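Side-chain contacts in cell division protein FtsX (Streptococcus pneumoniae, PDB 6HE6), which serves as the membrane part of the ABC transporter FtsEX in cell division and engages the essential peptidoglycan hydrolase PcsB through its large extracellular loop: residues Q25-E30 with V34-Y39; Y43-N48 with K107-V112; T4-N9 with I90-A95; E62-L67 with D73-F78. All coordinates share one frame; numbering follows the deposited sequence.

Contact 1 of 4, residues Q25-E30 with V34-Y39; sequences QTIEKE and VTNNDY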
# COMPACT_ATOMS: atom_id res chain seq x y z
N GLN A 25 4.22 -13.45 -0.60
CA GLN A 25 4.04 -14.59 -1.50
C GLN A 25 3.76 -15.87 -0.74
O GLN A 25 3.02 -16.72 -1.24
CB GLN A 25 5.28 -14.78 -2.38
CG GLN A 25 5.73 -13.54 -3.13
CD GLN A 25 7.08 -13.73 -3.79
OE1 GLN A 25 8.10 -13.87 -3.12
NE2 GLN A 25 7.09 -13.73 -5.11
N THR A 26 4.36 -16.04 0.43
CA THR A 26 4.15 -17.23 1.24
C THR A 26 3.77 -16.85 2.66
O THR A 26 4.07 -15.75 3.14
CB THR A 26 5.41 -18.10 1.27
OG1 THR A 26 6.54 -17.27 1.55
CG2 THR A 26 5.63 -18.78 -0.08
N ILE A 27 3.10 -17.78 3.33
CA ILE A 27 2.69 -17.66 4.73
C ILE A 27 2.97 -18.99 5.43
O ILE A 27 3.32 -19.98 4.79
CB ILE A 27 1.21 -17.28 4.86
CG1 ILE A 27 0.35 -18.32 4.13
CG2 ILE A 27 0.95 -15.85 4.35
CD1 ILE A 27 -1.11 -17.97 4.12
N GLU A 28 2.83 -19.00 6.75
CA GLU A 28 3.08 -20.20 7.54
C GLU A 28 1.77 -20.96 7.77
O GLU A 28 0.78 -20.38 8.23
CB GLU A 28 3.69 -19.87 8.90
CG GLU A 28 3.97 -21.10 9.76
CD GLU A 28 2.95 -21.32 10.87
OE1 GLU A 28 2.75 -20.39 11.70
OE2 GLU A 28 2.36 -22.42 10.92
N LYS A 29 1.77 -22.25 7.47
CA LYS A 29 0.63 -23.11 7.78
C LYS A 29 1.15 -24.45 8.26
O LYS A 29 2.00 -25.07 7.60
CB LYS A 29 -0.26 -23.27 6.54
CG LYS A 29 -1.71 -23.59 6.85
CD LYS A 29 -2.33 -24.45 5.75
CE LYS A 29 -3.80 -24.73 6.02
NZ LYS A 29 -3.97 -25.69 7.16
N GLU A 30 0.68 -24.88 9.43
CA GLU A 30 1.07 -26.16 10.02
C GLU A 30 2.59 -26.31 10.11
O GLU A 30 3.13 -27.41 10.00
CB GLU A 30 0.45 -27.32 9.25
CG GLU A 30 -1.05 -27.29 9.28
CD GLU A 30 -1.60 -27.85 10.57
OE1 GLU A 30 -0.94 -28.72 11.17
OE2 GLU A 30 -2.68 -27.40 11.00
N VAL A 34 4.01 -21.97 2.90
CA VAL A 34 3.13 -22.36 1.80
C VAL A 34 2.61 -21.12 1.08
O VAL A 34 2.77 -19.98 1.53
CB VAL A 34 1.94 -23.23 2.27
CG1 VAL A 34 2.45 -24.45 3.01
CG2 VAL A 34 1.02 -22.42 3.13
N THR A 35 1.99 -21.38 -0.07
CA THR A 35 1.51 -20.31 -0.94
C THR A 35 0.42 -19.50 -0.25
O THR A 35 -0.54 -20.06 0.29
CB THR A 35 0.98 -20.91 -2.23
OG1 THR A 35 2.08 -21.46 -2.97
CG2 THR A 35 0.27 -19.86 -3.07
N ASN A 36 0.59 -18.18 -0.24
CA ASN A 36 -0.46 -17.26 0.15
C ASN A 36 -1.44 -17.14 -1.02
O ASN A 36 -1.13 -16.48 -2.01
CB ASN A 36 0.13 -15.90 0.51
CG ASN A 36 -0.92 -14.89 0.93
OD1 ASN A 36 -2.09 -15.23 1.02
ND2 ASN A 36 -0.51 -13.65 1.16
N ASN A 37 -2.61 -17.76 -0.90
CA ASN A 37 -3.62 -17.66 -1.94
C ASN A 37 -4.12 -16.23 -2.14
O ASN A 37 -4.66 -15.92 -3.21
CB ASN A 37 -4.81 -18.55 -1.62
CG ASN A 37 -4.48 -20.01 -1.73
OD1 ASN A 37 -3.53 -20.39 -2.42
ND2 ASN A 37 -5.26 -20.85 -1.06
N ASP A 38 -3.98 -15.36 -1.15
CA ASP A 38 -4.45 -13.99 -1.28
C ASP A 38 -3.38 -13.05 -1.82
O ASP A 38 -3.58 -11.83 -1.80
CB ASP A 38 -4.97 -13.48 0.06
CG ASP A 38 -6.24 -14.20 0.49
OD1 ASP A 38 -6.85 -14.88 -0.36
OD2 ASP A 38 -6.64 -14.06 1.67
N TYR A 39 -2.28 -13.59 -2.33
CA TYR A 39 -1.17 -12.78 -2.80
C TYR A 39 -1.60 -11.94 -3.99
O TYR A 39 -2.14 -12.46 -4.97
CB TYR A 39 0.01 -13.68 -3.18
CG TYR A 39 1.16 -12.96 -3.85
CD1 TYR A 39 1.90 -12.03 -3.16
CD2 TYR A 39 1.48 -13.22 -5.18
CE1 TYR A 39 2.95 -11.37 -3.78
CE2 TYR A 39 2.51 -12.57 -5.80
CZ TYR A 39 3.25 -11.65 -5.09
OH TYR A 39 4.29 -10.99 -5.69
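Ile27 and Val34 face each other as a hydrogen-bonded antiparallel pair, while the neighbouring non-hydrogen-bonded pair, Thr26 and Thr35, brings its CA atoms to 4.6 Å. Ile27 N donates to Val34 O at 2.9 Å, and Val34 N returns the bond to Ile27 O at 2.8 Å. Where the strands end, Asn36 N donates to Gln25 O at 3.0 Å, from above the carbonyl plane. Ile27, Lys29 and Val34 send side chains to the same face of this two-stranded sheet. There Val34 CG2 meets Lys29 CB at 3.7 Å; the lysine lends only the root of its chain, and its bent course carries the ammonium end away over the surface. Strands 26-29 and 32-35 form a beta hairpin, and beta-branched threonine, isoleucine and valine suit such extended backbone. Ile27 reaches Asn36 with its CG2 branch, 3.9 Å from Asn36 CB, the two side chains crossing at about a right angle. Just after the strand, the buried Asn36 makes an Asx turn: its OD1 accepts from Asp38 N, which lies above the amide plane, while its ND2 bonds to Ser24 O. Both ends of the amide are thus engaged, which suits asparagine to a buried bend. Tyr39, last residue of the type I turn, brings its ring beside Gln25, the two side chains pointing the same way. Gln25 CG sits over one ring face, 4.0 Å from the Tyr39 ring centroid, a CH-pi contact in which the glutamine offers its methylene while its amide plane stands 51° from the ring.

Contact 2 of 4, residues Y43-N48 with K107-V112; sequences YDSLKN and KKIEGV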
# COMPACT_ATOMS: atom_id res chain seq x y z
N TYR A 43 -3.29 -5.82 -5.41
CA TYR A 43 -2.39 -5.32 -6.45
C TYR A 43 -3.02 -5.50 -7.83
O TYR A 43 -3.12 -4.55 -8.60
CB TYR A 43 -1.02 -6.03 -6.37
CG TYR A 43 -0.11 -5.77 -7.57
CD1 TYR A 43 0.74 -4.67 -7.60
CD2 TYR A 43 -0.12 -6.61 -8.68
CE1 TYR A 43 1.55 -4.42 -8.70
CE2 TYR A 43 0.69 -6.37 -9.78
CZ TYR A 43 1.52 -5.28 -9.77
OH TYR A 43 2.31 -5.05 -10.87
N ASP A 44 -3.52 -6.71 -8.12
CA ASP A 44 -3.98 -7.01 -9.48
C ASP A 44 -5.21 -6.18 -9.86
O ASP A 44 -5.30 -5.72 -11.00
CB ASP A 44 -4.28 -8.50 -9.63
CG ASP A 44 -3.04 -9.36 -9.61
OD1 ASP A 44 -1.94 -8.82 -9.87
OD2 ASP A 44 -3.18 -10.58 -9.39
N SER A 45 -6.15 -5.99 -8.93
CA SER A 45 -7.34 -5.20 -9.21
C SER A 45 -6.99 -3.75 -9.51
O SER A 45 -7.59 -3.13 -10.39
CB SER A 45 -8.31 -5.27 -8.03
OG SER A 45 -8.66 -6.61 -7.77
N LEU A 46 -6.03 -3.19 -8.76
CA LEU A 46 -5.54 -1.85 -9.06
C LEU A 46 -4.84 -1.82 -10.42
O LEU A 46 -5.17 -0.99 -11.27
CB LEU A 46 -4.59 -1.38 -7.95
CG LEU A 46 -5.15 -1.24 -6.52
CD1 LEU A 46 -4.02 -1.01 -5.50
CD2 LEU A 46 -6.11 -0.07 -6.47
N LYS A 47 -3.89 -2.73 -10.64
CA LYS A 47 -3.14 -2.81 -11.89
C LYS A 47 -4.05 -3.03 -13.11
O LYS A 47 -3.69 -2.64 -14.22
CB LYS A 47 -2.10 -3.93 -11.78
CG LYS A 47 -0.87 -3.79 -12.67
CD LYS A 47 0.03 -2.68 -12.18
CE LYS A 47 0.91 -2.09 -13.27
NZ LYS A 47 2.16 -2.84 -13.47
N ASN A 48 -5.22 -3.62 -12.92
CA ASN A 48 -6.15 -3.86 -14.01
C ASN A 48 -6.94 -2.62 -14.42
O ASN A 48 -7.61 -2.65 -15.45
CB ASN A 48 -7.13 -4.97 -13.64
CG ASN A 48 -6.57 -6.35 -13.89
OD1 ASN A 48 -5.56 -6.50 -14.58
ND2 ASN A 48 -7.22 -7.36 -13.32
N LYS A 107 -11.78 1.81 -3.15
CA LYS A 107 -12.39 1.49 -1.85
C LYS A 107 -13.30 0.27 -1.96
O LYS A 107 -13.55 -0.39 -0.95
CB LYS A 107 -13.15 2.71 -1.29
CG LYS A 107 -13.05 2.93 0.26
CD LYS A 107 -13.33 1.65 1.06
CE LYS A 107 -13.44 1.85 2.56
NZ LYS A 107 -13.20 0.53 3.23
N LYS A 108 -13.73 -0.09 -3.17
CA LYS A 108 -14.62 -1.23 -3.38
C LYS A 108 -13.88 -2.56 -3.51
O LYS A 108 -14.52 -3.60 -3.59
CB LYS A 108 -15.48 -0.99 -4.62
CG LYS A 108 -16.55 0.07 -4.37
CD LYS A 108 -17.71 -0.06 -5.33
CE LYS A 108 -17.48 0.79 -6.56
NZ LYS A 108 -18.71 1.54 -6.94
N ILE A 109 -12.55 -2.55 -3.54
CA ILE A 109 -11.78 -3.79 -3.59
C ILE A 109 -11.76 -4.42 -2.21
O ILE A 109 -11.49 -3.74 -1.21
CB ILE A 109 -10.35 -3.52 -4.09
CG1 ILE A 109 -10.38 -2.90 -5.50
CG2 ILE A 109 -9.55 -4.82 -4.05
CD1 ILE A 109 -9.02 -2.46 -6.01
N GLU A 110 -12.05 -5.71 -2.12
CA GLU A 110 -12.02 -6.33 -0.80
C GLU A 110 -10.58 -6.54 -0.38
O GLU A 110 -9.74 -7.02 -1.15
CB GLU A 110 -12.80 -7.64 -0.78
CG GLU A 110 -13.25 -8.06 0.64
CD GLU A 110 -13.52 -6.87 1.59
OE1 GLU A 110 -14.34 -5.98 1.26
OE2 GLU A 110 -12.92 -6.84 2.68
N GLY A 111 -10.29 -6.17 0.86
CA GLY A 111 -8.96 -6.04 1.39
C GLY A 111 -8.51 -4.61 1.57
O GLY A 111 -7.63 -4.35 2.40
N VAL A 112 -9.10 -3.67 0.84
CA VAL A 112 -8.76 -2.25 0.97
C VAL A 112 -9.42 -1.70 2.23
O VAL A 112 -10.64 -1.79 2.39
CB VAL A 112 -9.20 -1.45 -0.27
CG1 VAL A 112 -9.18 0.05 0.02
CG2 VAL A 112 -8.33 -1.78 -1.46
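Ile109 points the tip of its side chain at the flank of helix 41-47, its CD1 methyl lying 3.5 Å from Ser45 CB and 3.8 Å from Leu46 CD2. It touches the beta carbon of the serine and one branch of the leucine, whose side chain crosses the isoleucine obliquely. The isoleucine reaches this far because CG1 stands anti to the carbonyl carbon (chi1 -60°) and CD1 continues extended beyond it, while the shorter CG2 branch comes only to the flank of Ser45 CB. Serine suits its place by being small: its CB leaves room for the methyl, and OG turns back along the helix to bond with Lys41 O, so that its polar atom is satisfied away from the isoleucine. Leu46 is buried, and its neighbours include Val14, Val55, Tyr89 and Val91, side chains of three strands of the central sheet. Ile109 thus touches the margin of the core between helix 41-47 and that sheet. Its own position is set by a type II beta turn from Ile109 to Val112, closed by Val112 N donating to Ile109 O at 3.1 Å. Gly111 takes the third place of the turn, where a CB would be jammed against the preceding carbonyl O, and its backbone is hydrogen-bonded to Arg17. The turn links helix 99-107 to strand 112-116, so the contact brings the connection after one helix against the side of the other. No hydrogen bond crosses it; with hydrocarbon alone meeting over a small area, shape and dispersion join the two parts without directional demand on either.

Contact 3 of 4, residues T4-N9 with I90-A95; sequences TDIENN and IVEANA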
# COMPACT_ATOMS: atom_id res chain seq x y z
N THR A 4 9.51 5.20 -7.82
CA THR A 4 8.76 5.57 -6.62
C THR A 4 8.49 7.07 -6.49
O THR A 4 7.93 7.48 -5.47
CB THR A 4 9.49 5.09 -5.37
OG1 THR A 4 10.82 5.64 -5.34
CG2 THR A 4 9.56 3.58 -5.30
N ASP A 5 8.87 7.90 -7.47
CA ASP A 5 8.70 9.35 -7.38
C ASP A 5 7.51 9.76 -8.25
O ASP A 5 7.64 9.82 -9.48
CB ASP A 5 9.98 10.06 -7.80
CG ASP A 5 11.18 9.65 -6.97
OD1 ASP A 5 11.12 8.58 -6.32
OD2 ASP A 5 12.18 10.38 -6.98
N ILE A 6 6.38 10.05 -7.61
CA ILE A 6 5.12 10.35 -8.28
C ILE A 6 4.66 11.73 -7.84
O ILE A 6 4.84 12.12 -6.69
CB ILE A 6 4.05 9.28 -7.94
CG1 ILE A 6 4.59 7.88 -8.21
CG2 ILE A 6 2.78 9.51 -8.73
CD1 ILE A 6 4.37 6.91 -7.08
N GLU A 7 4.10 12.51 -8.78
CA GLU A 7 3.63 13.89 -8.53
C GLU A 7 2.34 13.88 -7.70
O GLU A 7 1.53 13.01 -7.90
CB GLU A 7 3.42 14.61 -9.85
CG GLU A 7 4.72 15.00 -10.52
CD GLU A 7 5.84 15.47 -9.60
OE1 GLU A 7 5.53 15.81 -8.45
OE2 GLU A 7 7.00 15.52 -10.03
N ASN A 8 2.11 14.91 -6.91
CA ASN A 8 1.02 14.95 -5.93
C ASN A 8 -0.34 14.81 -6.61
O ASN A 8 -1.24 14.13 -6.09
CB ASN A 8 1.12 16.26 -5.13
CG ASN A 8 -0.06 16.48 -4.17
OD1 ASN A 8 -0.61 15.53 -3.60
ND2 ASN A 8 -0.42 17.74 -3.97
N ASN A 9 -0.50 15.44 -7.78
CA ASN A 9 -1.81 15.59 -8.39
C ASN A 9 -2.30 14.30 -9.01
O ASN A 9 -3.42 14.26 -9.52
CB ASN A 9 -1.78 16.71 -9.45
CG ASN A 9 -0.83 16.42 -10.62
OD1 ASN A 9 -0.18 15.39 -10.67
ND2 ASN A 9 -0.71 17.37 -11.53
N ILE A 90 0.98 2.65 -3.52
CA ILE A 90 1.08 4.00 -4.04
C ILE A 90 0.73 3.90 -5.52
O ILE A 90 1.49 3.32 -6.30
CB ILE A 90 2.47 4.61 -3.81
CG1 ILE A 90 2.97 4.39 -2.38
CG2 ILE A 90 2.47 6.09 -4.18
CD1 ILE A 90 2.24 5.21 -1.31
N VAL A 91 -0.43 4.42 -5.89
CA VAL A 91 -0.97 4.28 -7.24
C VAL A 91 -0.75 5.59 -7.98
O VAL A 91 -1.03 6.67 -7.45
CB VAL A 91 -2.46 3.91 -7.21
CG1 VAL A 91 -3.02 3.76 -8.63
CG2 VAL A 91 -2.70 2.62 -6.38
N GLU A 92 -0.24 5.49 -9.21
CA GLU A 92 -0.05 6.64 -10.09
C GLU A 92 -1.12 6.61 -11.18
O GLU A 92 -1.19 5.65 -11.95
CB GLU A 92 1.35 6.60 -10.71
CG GLU A 92 1.59 7.68 -11.77
CD GLU A 92 2.94 7.53 -12.44
OE1 GLU A 92 3.49 6.42 -12.37
OE2 GLU A 92 3.44 8.51 -13.03
N ALA A 93 -1.94 7.66 -11.23
CA ALA A 93 -2.98 7.81 -12.25
C ALA A 93 -2.37 8.26 -13.57
O ALA A 93 -1.26 8.79 -13.61
CB ALA A 93 -4.04 8.82 -11.81
N ASN A 94 -3.11 8.07 -14.67
CA ASN A 94 -2.63 8.55 -15.96
C ASN A 94 -2.79 10.06 -16.10
O ASN A 94 -1.98 10.71 -16.77
CB ASN A 94 -3.37 7.84 -17.10
CG ASN A 94 -2.70 6.53 -17.52
OD1 ASN A 94 -1.51 6.30 -17.29
ND2 ASN A 94 -3.49 5.64 -18.13
N ALA A 95 -3.82 10.64 -15.48
CA ALA A 95 -4.07 12.07 -15.54
C ALA A 95 -4.66 12.48 -14.21
O ALA A 95 -5.23 11.64 -13.50
CB ALA A 95 -5.03 12.44 -16.68
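Ile6 divides its side chain between two residues of strand 88-93, one branch for each. Its CD1 rests on the Ile90 CG2 methyl at 3.6 Å, and its CG2 lies against Glu92 CG at 3.7 Å and Glu92 CB at 3.8 Å. A chi1 of -52° turns the fork at Ile6 CB so that its branches span the strand from one residue to the next but one. Isoleucine suits this because it is forked, and glutamate because its extended chain offers methylenes before its charge. The polar side is looser. Glu92 sends its carboxylate past Ile6 to Ser54 OG on the adjoining strand, and the far arm of Ile90 leads off from the contact. No hydrogen bond joins the two segments, and Ile6 supplies the contact from the loop side; just beyond, Val10 bonds to the Ala93 backbone. Val91, between the two touching residues, points away into the core, as alternation along a strand requires. The four-stranded antiparallel sheet, order 52-58, 88-93, 11-16, 112-116, with helices 41-47 and 99-107 as its connections, is that of a ferredoxin-like fold.

Contact 4 of 4, residues E62-L67 with D73-F78; sequences EQYEKL and DNWKIF. With CAT (dodecane-trimethylamine), chain C.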
# COMPACT_ATOMS: atom_id res chain seq x y z
N GLU A 62 8.52 0.56 6.19
CA GLU A 62 9.12 1.60 5.37
C GLU A 62 8.52 2.98 5.68
O GLU A 62 9.26 3.96 5.80
CB GLU A 62 8.94 1.22 3.91
CG GLU A 62 9.34 2.24 2.89
CD GLU A 62 8.80 1.87 1.52
OE1 GLU A 62 8.55 0.67 1.28
OE2 GLU A 62 8.60 2.79 0.70
N GLN A 63 7.19 3.06 5.84
CA GLN A 63 6.56 4.36 6.12
C GLN A 63 7.03 4.94 7.44
O GLN A 63 7.10 6.16 7.57
CB GLN A 63 5.03 4.26 6.14
CG GLN A 63 4.39 3.93 4.81
CD GLN A 63 2.88 3.76 4.89
OE1 GLN A 63 2.18 4.59 5.48
NE2 GLN A 63 2.37 2.67 4.31
N TYR A 64 7.34 4.08 8.41
CA TYR A 64 7.78 4.61 9.70
C TYR A 64 9.24 5.07 9.62
O TYR A 64 9.59 6.11 10.18
CB TYR A 64 7.59 3.57 10.81
CG TYR A 64 8.25 3.99 12.09
CD1 TYR A 64 7.73 5.03 12.86
CD2 TYR A 64 9.42 3.37 12.54
CE1 TYR A 64 8.33 5.43 14.03
CE2 TYR A 64 10.04 3.78 13.73
CZ TYR A 64 9.48 4.81 14.47
OH TYR A 64 10.07 5.24 15.64
N GLU A 65 10.09 4.32 8.92
CA GLU A 65 11.47 4.76 8.75
C GLU A 65 11.53 6.13 8.09
O GLU A 65 12.25 7.02 8.54
CB GLU A 65 12.26 3.75 7.92
CG GLU A 65 11.96 2.31 8.29
CD GLU A 65 11.90 2.09 9.79
OE1 GLU A 65 12.83 2.54 10.49
OE2 GLU A 65 10.91 1.46 10.26
N LYS A 66 10.77 6.33 7.01
CA LYS A 66 10.77 7.62 6.34
C LYS A 66 10.28 8.72 7.26
O LYS A 66 10.83 9.83 7.28
CB LYS A 66 9.94 7.59 5.07
CG LYS A 66 10.66 6.94 3.90
CD LYS A 66 12.06 7.53 3.71
CE LYS A 66 12.94 6.59 2.88
NZ LYS A 66 13.76 5.68 3.75
N LEU A 67 9.24 8.44 8.05
CA LEU A 67 8.76 9.43 9.01
C LEU A 67 9.86 9.83 10.00
O LEU A 67 10.05 11.02 10.28
CB LEU A 67 7.52 8.90 9.75
CG LEU A 67 6.13 9.37 9.31
CD1 LEU A 67 5.06 8.70 10.14
CD2 LEU A 67 6.00 10.88 9.45
N ASP A 73 14.33 12.59 15.43
CA ASP A 73 14.72 11.26 15.89
C ASP A 73 13.59 10.21 15.90
O ASP A 73 12.42 10.55 15.73
CB ASP A 73 15.34 11.47 17.29
CG ASP A 73 15.54 10.19 18.08
OD1 ASP A 73 16.11 9.23 17.52
OD2 ASP A 73 15.12 10.13 19.26
N ASN A 74 13.93 8.93 16.10
CA ASN A 74 12.89 7.93 16.32
C ASN A 74 11.98 8.31 17.49
O ASN A 74 12.32 9.13 18.36
CB ASN A 74 13.49 6.54 16.58
CG ASN A 74 14.67 6.57 17.53
OD1 ASN A 74 15.83 6.61 17.11
ND2 ASN A 74 14.37 6.59 18.83
N TRP A 75 10.80 7.69 17.52
CA TRP A 75 9.77 8.00 18.51
C TRP A 75 9.85 6.94 19.58
O TRP A 75 9.11 5.95 19.57
CB TRP A 75 8.39 8.03 17.88
CG TRP A 75 8.28 8.98 16.76
CD1 TRP A 75 9.28 9.42 15.94
CD2 TRP A 75 7.10 9.62 16.34
NE1 TRP A 75 8.78 10.29 15.02
CE2 TRP A 75 7.44 10.44 15.25
CE3 TRP A 75 5.79 9.60 16.78
CZ2 TRP A 75 6.52 11.22 14.59
CZ3 TRP A 75 4.86 10.37 16.13
CH2 TRP A 75 5.23 11.17 15.04
N LYS A 76 10.74 7.19 20.54
CA LYS A 76 11.30 6.14 21.39
C LYS A 76 10.24 5.43 22.21
O LYS A 76 10.39 4.24 22.51
CB LYS A 76 12.36 6.75 22.33
CG LYS A 76 12.51 6.07 23.72
CD LYS A 76 13.25 6.96 24.74
CE LYS A 76 12.36 8.07 25.29
NZ LYS A 76 13.10 9.26 25.81
N ILE A 77 9.17 6.12 22.59
CA ILE A 77 8.31 5.49 23.59
C ILE A 77 7.53 4.32 23.00
O ILE A 77 7.09 3.44 23.74
CB ILE A 77 7.41 6.55 24.24
CG1 ILE A 77 6.27 6.92 23.30
CG2 ILE A 77 8.22 7.80 24.62
CD1 ILE A 77 5.15 7.67 23.97
N PHE A 78 7.41 4.26 21.66
CA PHE A 78 6.70 3.18 20.99
C PHE A 78 7.61 2.06 20.50
O PHE A 78 7.16 1.22 19.72
CB PHE A 78 5.92 3.72 19.79
CG PHE A 78 5.00 4.83 20.12
CD1 PHE A 78 3.86 4.59 20.87
CD2 PHE A 78 5.26 6.12 19.68
CE1 PHE A 78 3.00 5.62 21.19
CE2 PHE A 78 4.41 7.15 19.99
CZ PHE A 78 3.27 6.90 20.74
C1 CAT C . 6.99 0.78 16.20
C2 CAT C . 6.98 2.32 16.07
C3 CAT C . 5.61 2.82 15.57
C4 CAT C . 5.31 4.27 16.01
C5 CAT C . 3.99 4.73 15.38
C6 CAT C . 3.43 6.03 15.97
C7 CAT C . 2.02 5.77 16.50
C8 CAT C . 1.10 7.00 16.51
C9 CAT C . -0.32 6.52 16.20
C10 CAT C . -1.37 7.54 16.61
C11 CAT C . -2.48 7.56 15.55
C12 CAT C . -3.85 7.42 16.20
CA1 CAT C . 8.04 -1.28 15.54
CB1 CAT C . 8.14 0.64 14.14
CC1 CAT C . 9.37 0.55 16.19
NE1 CAT C . 8.13 0.18 15.52
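Tyr64 OH accepts a nearly straight hydrogen bond from Trp75 N, 3.2 Å long with an angle of 170° at the hydrogen. The donor lies at the edge of the phenol ring, near its plane, and Asn74 CB closes in on the same oxygen from 3.8 Å. Helix 60-70 and the loop after it make a small lobe beside the central sheet, and this bond ties them across the pocket that holds dodecane-trimethylamine. Tyrosine suits the place because it works three ways: hydroxyl to the loop backbone, ring edge to Trp75, ring face to the ligand. The aromatic pair is T-shaped, the edge of Tyr64 pointing at the face of the Trp75 five-membered ring, with centroids 6.0 Å apart and planes at 74°. A chi1 of 170° swings the phenol out from the helix far enough to reach the loop. The start of the ligand's alkyl chain, at C2, lies over one face of the Tyr64 ring, toward the rim, while the CB1 methyl of the trimethylammonium head stands 3.4 Å from Tyr64 CD2. Phe78 meets the next part of the alkyl chain, with its CB 3.9 Å from the ligand C4 and C6 lying over a face of its ring. Glu79, Asp81, Asn83 and Pro84 complete the pocket, and the two acids would probably favour a quaternary cation nearby. A short 3-10 turn, with Phe78 N bonding to Trp75 O, folds Phe78 back beside Trp75. The carbonyl of Phe78 takes part as well, its O lying 3.6 Å from the ligand C1.

Contacts 2 and 3 belong to the central sheet with its helices, whereas contacts 1 and 4 sit on projections from it, their centres about 29 Å apart. Contacts 2 and 4 are partly buried; contacts 1 and 3 lie at the surface. Contact 2 touches contact 3 through the core, Leu46 CD1 lying 4.0 Å from Val91 CG2. Both are purely apolar across their segments and join chain portions far apart in sequence. Contacts 1 and 4 close short loops instead and rely on backbone hydrogen-bond donors: three inter-segment backbone bonds in the hairpin, one to a tyrosine hydroxyl in the lobe. Aromatic faces meet a methylene in contact 1 and the ligand in contact 4.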